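Long-range contact in phosphate ABC transporter, phosphate-binding protein (Clostridium perfringens, PDB 4Q8R), which binds phosphate with high affinity and probably delivers it to an ABC-type transporter for uptake into the cell: residues A118-R132 / L162-S174. Residues are numbered along the deposited sequence; the frame is centred on the assembly and turned at random.
Sequences APIVVVSREDGSGTR and LVQGNENAIGYIS. With PO4 (phosphate ion), chain B.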
loop_
_atom_site.group_PDB
_atom_site.type_symbol
_atom_site.label_atom_id
_atom_site.label_comp_id
_atom_site.label_asym_id
_atom_site.label_seq_id
_atom_site.Cartn_x
_atom_site.Cartn_y
_atom_site.Cartn_z
ATOM N N ALA A 118 5.254 -19.024 -20.723
ATOM C CA ALA A 118 6.263 -18.827 -19.704
ATOM C C ALA A 118 5.632 -19.013 -18.339
ATOM O O ALA A 118 4.491 -18.620 -18.134
ATOM C CB ALA A 118 6.855 -17.466 -19.784
ATOM N N PRO A 119 6.371 -19.603 -17.414
ATOM C CA PRO A 119 5.824 -19.708 -16.015
ATOM C C PRO A 119 5.590 -18.320 -15.410
ATOM O O PRO A 119 6.386 -17.412 -15.604
ATOM C CB PRO A 119 6.924 -20.445 -15.253
ATOM C CG PRO A 119 8.145 -20.315 -16.064
ATOM C CD PRO A 119 7.763 -20.089 -17.501
ATOM N N ILE A 120 4.568 -18.188 -14.607
ATOM C CA ILE A 120 4.314 -16.981 -13.878
ATOM C C ILE A 120 5.138 -16.999 -12.598
ATOM O O ILE A 120 5.139 -18.020 -11.886
ATOM C CB ILE A 120 2.813 -16.822 -13.528
ATOM C CG1 ILE A 120 1.924 -16.858 -14.765
ATOM C CG2 ILE A 120 2.558 -15.559 -12.668
ATOM C CD1 ILE A 120 0.467 -16.908 -14.508
ATOM N N VAL A 121 5.865 -15.919 -12.319
ATOM C CA VAL A 121 6.608 -15.787 -11.086
ATOM C C VAL A 121 5.696 -14.924 -10.213
ATOM O O VAL A 121 5.623 -13.681 -10.368
ATOM C CB VAL A 121 8.014 -15.199 -11.299
ATOM C CG1 VAL A 121 8.732 -14.907 -9.965
ATOM C CG2 VAL A 121 8.850 -16.132 -12.197
ATOM N N VAL A 122 5.019 -15.557 -9.296
ATOM C CA VAL A 122 4.063 -14.896 -8.388
ATOM C C VAL A 122 4.827 -14.263 -7.242
ATOM O O VAL A 122 5.609 -14.935 -6.552
ATOM C CB VAL A 122 2.989 -15.894 -7.849
ATOM C CG1 VAL A 122 2.056 -15.214 -6.904
ATOM C CG2 VAL A 122 2.220 -16.538 -8.957
ATOM N N VAL A 123 4.596 -12.970 -7.011
ATOM C CA VAL A 123 5.238 -12.249 -5.946
ATOM C C VAL A 123 4.202 -11.705 -4.976
ATOM O O VAL A 123 3.264 -11.015 -5.364
ATOM C CB VAL A 123 6.214 -11.112 -6.427
ATOM C CG1 VAL A 123 7.079 -10.617 -5.298
ATOM C CG2 VAL A 123 7.067 -11.580 -7.596
ATOM N N SER A 124 4.435 -12.003 -3.690
ATOM C CA SER A 124 3.600 -11.560 -2.587
ATOM C C SER A 124 4.454 -10.759 -1.640
ATOM O O SER A 124 5.707 -10.834 -1.654
ATOM C CB SER A 124 2.985 -12.723 -1.779
ATOM O OG SER A 124 2.038 -13.404 -2.558
ATOM N N ARG A 125 3.779 -9.891 -0.855
ATOM C CA ARG A 125 4.421 -9.184 0.209
ATOM C C ARG A 125 4.561 -10.142 1.436
ATOM O O ARG A 125 3.940 -11.215 1.466
ATOM C CB ARG A 125 3.619 -7.968 0.577
ATOM C CG ARG A 125 3.779 -6.796 -0.426
ATOM C CD ARG A 125 5.144 -6.127 -0.347
ATOM N NE ARG A 125 5.420 -5.644 1.014
ATOM C CZ ARG A 125 4.806 -4.602 1.606
ATOM N NH1 ARG A 125 4.050 -3.779 0.881
ATOM N NH2 ARG A 125 5.033 -4.357 2.893
ATOM N N GLU A 126 5.380 -9.728 2.383
ATOM C CA GLU A 126 5.566 -10.430 3.653
ATOM C C GLU A 126 4.312 -10.345 4.528
ATOM O O GLU A 126 3.490 -9.457 4.402
ATOM C CB GLU A 126 6.729 -9.839 4.391
ATOM C CG GLU A 126 6.509 -8.496 5.111
ATOM C CD GLU A 126 6.310 -7.286 4.222
ATOM O OE1 GLU A 126 6.501 -7.343 2.971
ATOM O OE2 GLU A 126 5.998 -6.229 4.834
ATOM N N ASP A 127 4.182 -11.299 5.444
ATOM C CA ASP A 127 3.114 -11.319 6.393
ATOM C C ASP A 127 3.176 -10.026 7.183
ATOM O O ASP A 127 4.241 -9.626 7.603
ATOM C CB ASP A 127 3.326 -12.499 7.397
ATOM C CG ASP A 127 2.048 -13.080 7.861
ATOM O OD1 ASP A 127 1.020 -12.505 7.486
ATOM O OD2 ASP A 127 2.067 -14.107 8.596
ATOM N N GLY A 128 2.035 -9.420 7.399
ATOM C CA GLY A 128 1.982 -8.175 8.178
ATOM C C GLY A 128 1.848 -6.951 7.280
ATOM O O GLY A 128 1.536 -5.880 7.770
ATOM N N SER A 129 2.077 -7.105 5.997
ATOM C CA SER A 129 1.858 -6.009 5.042
ATOM C C SER A 129 0.352 -5.662 4.996
ATOM O O SER A 129 -0.515 -6.531 4.775
ATOM C CB SER A 129 2.339 -6.443 3.629
ATOM O OG SER A 129 1.812 -5.676 2.590
ATOM N N GLY A 130 0.035 -4.362 5.053
ATOM C CA GLY A 130 -1.312 -3.943 4.886
ATOM C C GLY A 130 -1.811 -4.138 3.422
ATOM O O GLY A 130 -2.997 -4.469 3.187
ATOM N N THR A 131 -0.905 -3.935 2.459
ATOM C CA THR A 131 -1.225 -4.159 1.046
ATOM C C THR A 131 -1.603 -5.617 0.820
ATOM O O THR A 131 -2.594 -5.916 0.162
ATOM C CB THR A 131 -0.070 -3.718 0.161
ATOM O OG1 THR A 131 0.413 -2.443 0.620
ATOM C CG2 THR A 131 -0.460 -3.718 -1.334
ATOM N N ARG A 132 -0.825 -6.538 1.423
ATOM C CA ARG A 132 -1.148 -7.963 1.280
ATOM C C ARG A 132 -2.555 -8.266 1.854
ATOM O O ARG A 132 -3.380 -8.949 1.245
ATOM C CB ARG A 132 -0.113 -8.813 1.970
ATOM C CG ARG A 132 -0.439 -10.313 1.992
ATOM C CD ARG A 132 0.780 -11.108 2.308
ATOM N NE ARG A 132 0.413 -12.537 2.499
ATOM C CZ ARG A 132 1.253 -13.509 2.815
ATOM N NH1 ARG A 132 2.528 -13.262 2.978
ATOM N NH2 ARG A 132 0.789 -14.723 3.062
ATOM N N LEU A 162 11.702 -6.686 -7.687
ATOM C CA LEU A 162 11.580 -8.051 -8.226
ATOM C C LEU A 162 10.899 -8.083 -9.611
ATOM O O LEU A 162 11.382 -8.751 -10.571
ATOM C CB LEU A 162 10.918 -8.978 -7.198
ATOM C CG LEU A 162 11.315 -10.450 -7.294
ATOM C CD1 LEU A 162 12.813 -10.587 -7.231
ATOM C CD2 LEU A 162 10.616 -11.280 -6.227
ATOM N N VAL A 163 9.803 -7.351 -9.719
ATOM C CA VAL A 163 9.034 -7.268 -10.947
ATOM C C VAL A 163 9.894 -6.584 -12.029
ATOM O O VAL A 163 9.959 -7.057 -13.176
ATOM C CB VAL A 163 7.695 -6.590 -10.732
ATOM C CG1 VAL A 163 6.985 -6.326 -12.058
ATOM C CG2 VAL A 163 6.803 -7.394 -9.809
ATOM N N GLN A 164 10.614 -5.537 -11.644
ATOM C CA GLN A 164 11.536 -4.883 -12.561
ATOM C C GLN A 164 12.595 -5.838 -13.097
ATOM O O GLN A 164 13.100 -5.626 -14.200
ATOM C CB GLN A 164 12.277 -3.710 -11.960
ATOM C CG GLN A 164 11.415 -2.501 -11.726
ATOM C CD GLN A 164 12.121 -1.435 -10.876
ATOM O OE1 GLN A 164 12.940 -1.757 -9.999
ATOM N NE2 GLN A 164 11.848 -0.155 -11.152
ATOM N N GLY A 165 12.951 -6.845 -12.292
ATOM C CA GLY A 165 14.036 -7.744 -12.618
ATOM C C GLY A 165 13.676 -9.056 -13.281
ATOM O O GLY A 165 14.580 -9.872 -13.564
ATOM N N ASN A 166 12.399 -9.283 -13.493
ATOM C CA ASN A 166 11.935 -10.579 -13.990
ATOM C C ASN A 166 10.796 -10.432 -14.954
ATOM O O ASN A 166 9.686 -10.061 -14.577
ATOM C CB ASN A 166 11.509 -11.508 -12.840
ATOM C CG ASN A 166 11.335 -13.011 -13.302
ATOM O OD1 ASN A 166 10.702 -13.283 -14.318
ATOM N ND2 ASN A 166 11.848 -13.975 -12.509
ATOM N N GLU A 167 11.057 -10.750 -16.227
ATOM C CA GLU A 167 10.041 -10.658 -17.243
ATOM C C GLU A 167 8.719 -11.332 -16.931
ATOM O O GLU A 167 7.658 -10.908 -17.417
ATOM C CB GLU A 167 10.553 -11.209 -18.636
ATOM C CG GLU A 167 11.684 -10.394 -19.205
ATOM C CD GLU A 167 12.154 -10.884 -20.538
ATOM O OE1 GLU A 167 11.639 -11.895 -20.994
ATOM O OE2 GLU A 167 13.001 -10.260 -21.141
ATOM N N ASN A 168 8.768 -12.428 -16.151
ATOM C CA ASN A 168 7.607 -13.197 -15.932
ATOM C C ASN A 168 6.917 -12.970 -14.600
ATOM O O ASN A 168 6.031 -13.711 -14.268
ATOM C CB ASN A 168 7.958 -14.652 -16.092
ATOM C CG ASN A 168 8.378 -14.940 -17.518
ATOM O OD1 ASN A 168 7.706 -14.512 -18.441
ATOM N ND2 ASN A 168 9.444 -15.647 -17.689
ATOM N N ALA A 169 7.370 -11.961 -13.856
ATOM C CA ALA A 169 6.824 -11.715 -12.541
ATOM C C ALA A 169 5.502 -10.925 -12.552
ATOM O O ALA A 169 5.209 -10.095 -13.460
ATOM C CB ALA A 169 7.848 -10.975 -11.750
ATOM N N ILE A 170 4.749 -11.067 -11.473
ATOM C CA ILE A 170 3.580 -10.283 -11.203
ATOM C C ILE A 170 3.628 -9.975 -9.694
ATOM O O ILE A 170 3.978 -10.865 -8.853
ATOM C CB ILE A 170 2.298 -10.976 -11.626
ATOM C CG1 ILE A 170 1.106 -10.057 -11.442
ATOM C CG2 ILE A 170 2.056 -12.348 -10.886
ATOM C CD1 ILE A 170 -0.184 -10.528 -12.071
ATOM N N GLY A 171 3.314 -8.725 -9.320
ATOM C CA GLY A 171 3.232 -8.344 -7.901
ATOM C C GLY A 171 2.154 -7.317 -7.713
ATOM O O GLY A 171 1.496 -6.932 -8.652
ATOM N N TYR A 172 1.972 -6.865 -6.465
ATOM C CA TYR A 172 0.995 -5.828 -6.160
ATOM C C TYR A 172 1.649 -4.767 -5.309
ATOM O O TYR A 172 2.489 -5.019 -4.482
ATOM C CB TYR A 172 -0.240 -6.420 -5.513
ATOM C CG TYR A 172 0.055 -7.334 -4.314
ATOM C CD1 TYR A 172 0.392 -6.808 -3.053
ATOM C CD2 TYR A 172 -0.047 -8.728 -4.437
ATOM C CE1 TYR A 172 0.598 -7.660 -1.963
ATOM C CE2 TYR A 172 0.214 -9.551 -3.366
ATOM C CZ TYR A 172 0.536 -9.018 -2.167
ATOM O OH TYR A 172 0.764 -9.832 -1.076
ATOM N N ILE A 173 1.228 -3.536 -5.541
ATOM C CA ILE A 173 1.880 -2.403 -4.933
ATOM C C ILE A 173 1.002 -1.180 -4.981
ATOM O O ILE A 173 0.181 -1.031 -5.875
ATOM C CB ILE A 173 3.174 -2.136 -5.689
ATOM C CG1 ILE A 173 4.151 -1.319 -4.889
ATOM C CG2 ILE A 173 2.921 -1.464 -7.074
ATOM C CD1 ILE A 173 5.524 -1.286 -5.468
ATOM N N SER A 174 1.151 -0.290 -4.007
ATOM C CA SER A 174 0.463 1.009 -4.017
ATOM C C SER A 174 0.741 1.779 -5.337
ATOM O O SER A 174 1.866 1.773 -5.839
ATOM C CB SER A 174 1.005 1.847 -2.866
ATOM O OG SER A 174 0.692 3.226 -3.006
HETATM P P PO4 B . 2.441 -1.990 3.685
HETATM O O1 PO4 B . 1.847 -2.280 5.073
HETATM O O2 PO4 B . 3.950 -1.879 3.745
HETATM O O3 PO4 B . 1.927 -3.003 2.672
HETATM O O4 PO4 B . 1.847 -0.621 3.215
HETATM O O HOH W 1 -0.394 -12.304 -1.268
HETATM O O HOH W 2 3.172 -3.882 -1.922
HETATM O O HOH W 3 2.531 -1.128 -1.575
#
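Tyr-172 wedges its ring between strand 121-125 and the start of helix 130-139, and the contact illustrates how parallel strands that splay apart can be bridged by one large side chain. While the strands run close, backbone hydrogen bonds join Val-121 to Asn-168 and Ile-170, and Val-123 to Ile-170. Beyond Gly-171 the ring takes over. A chi1 of 51°, which tucks CG in between the two backbone arms, sends it across to strand 121-125, where Tyr-172 OH accepts a nearly straight hydrogen bond from Arg-125 N (3.0 Å, 166°). Thr-131 CG2 walls the hollow at the ring edge, 3.6 Å from Tyr-172 CD1. Arg-125 CG and Arg-132 CB close in around Tyr-172 CE1 and OH. A water ties that hydroxyl to Ser-124 OG, which is also hydrogen-bonded to Ser-150 OG. On one face of the sheet, the fork of Val-123 receives Leu-162 CD2, and Val-121 CG2 meets Asn-166 ND2 (3.7 Å), crossing it at about a right angle; on the other, Ile-120 and Ile-170 lie side by side through their CG2 methyls. Asn-168 OD1 rests against Ala-118 CB (3.4 Å). Arg-125, clamped side-on by Glu-126, joins Ser-129, Gly-130 and Thr-131 in gripping the phosphate, with Ser-11, Ser-41 and Ser-59 among the residues completing the cleft site. Helix 96-103 covers Ile-120 and Val-122, helix 156-164 packs against Val-123 and Ile-173, and strands 151-153 and 71-86 extend the sheet beyond 121-125 and 169-174, respectively.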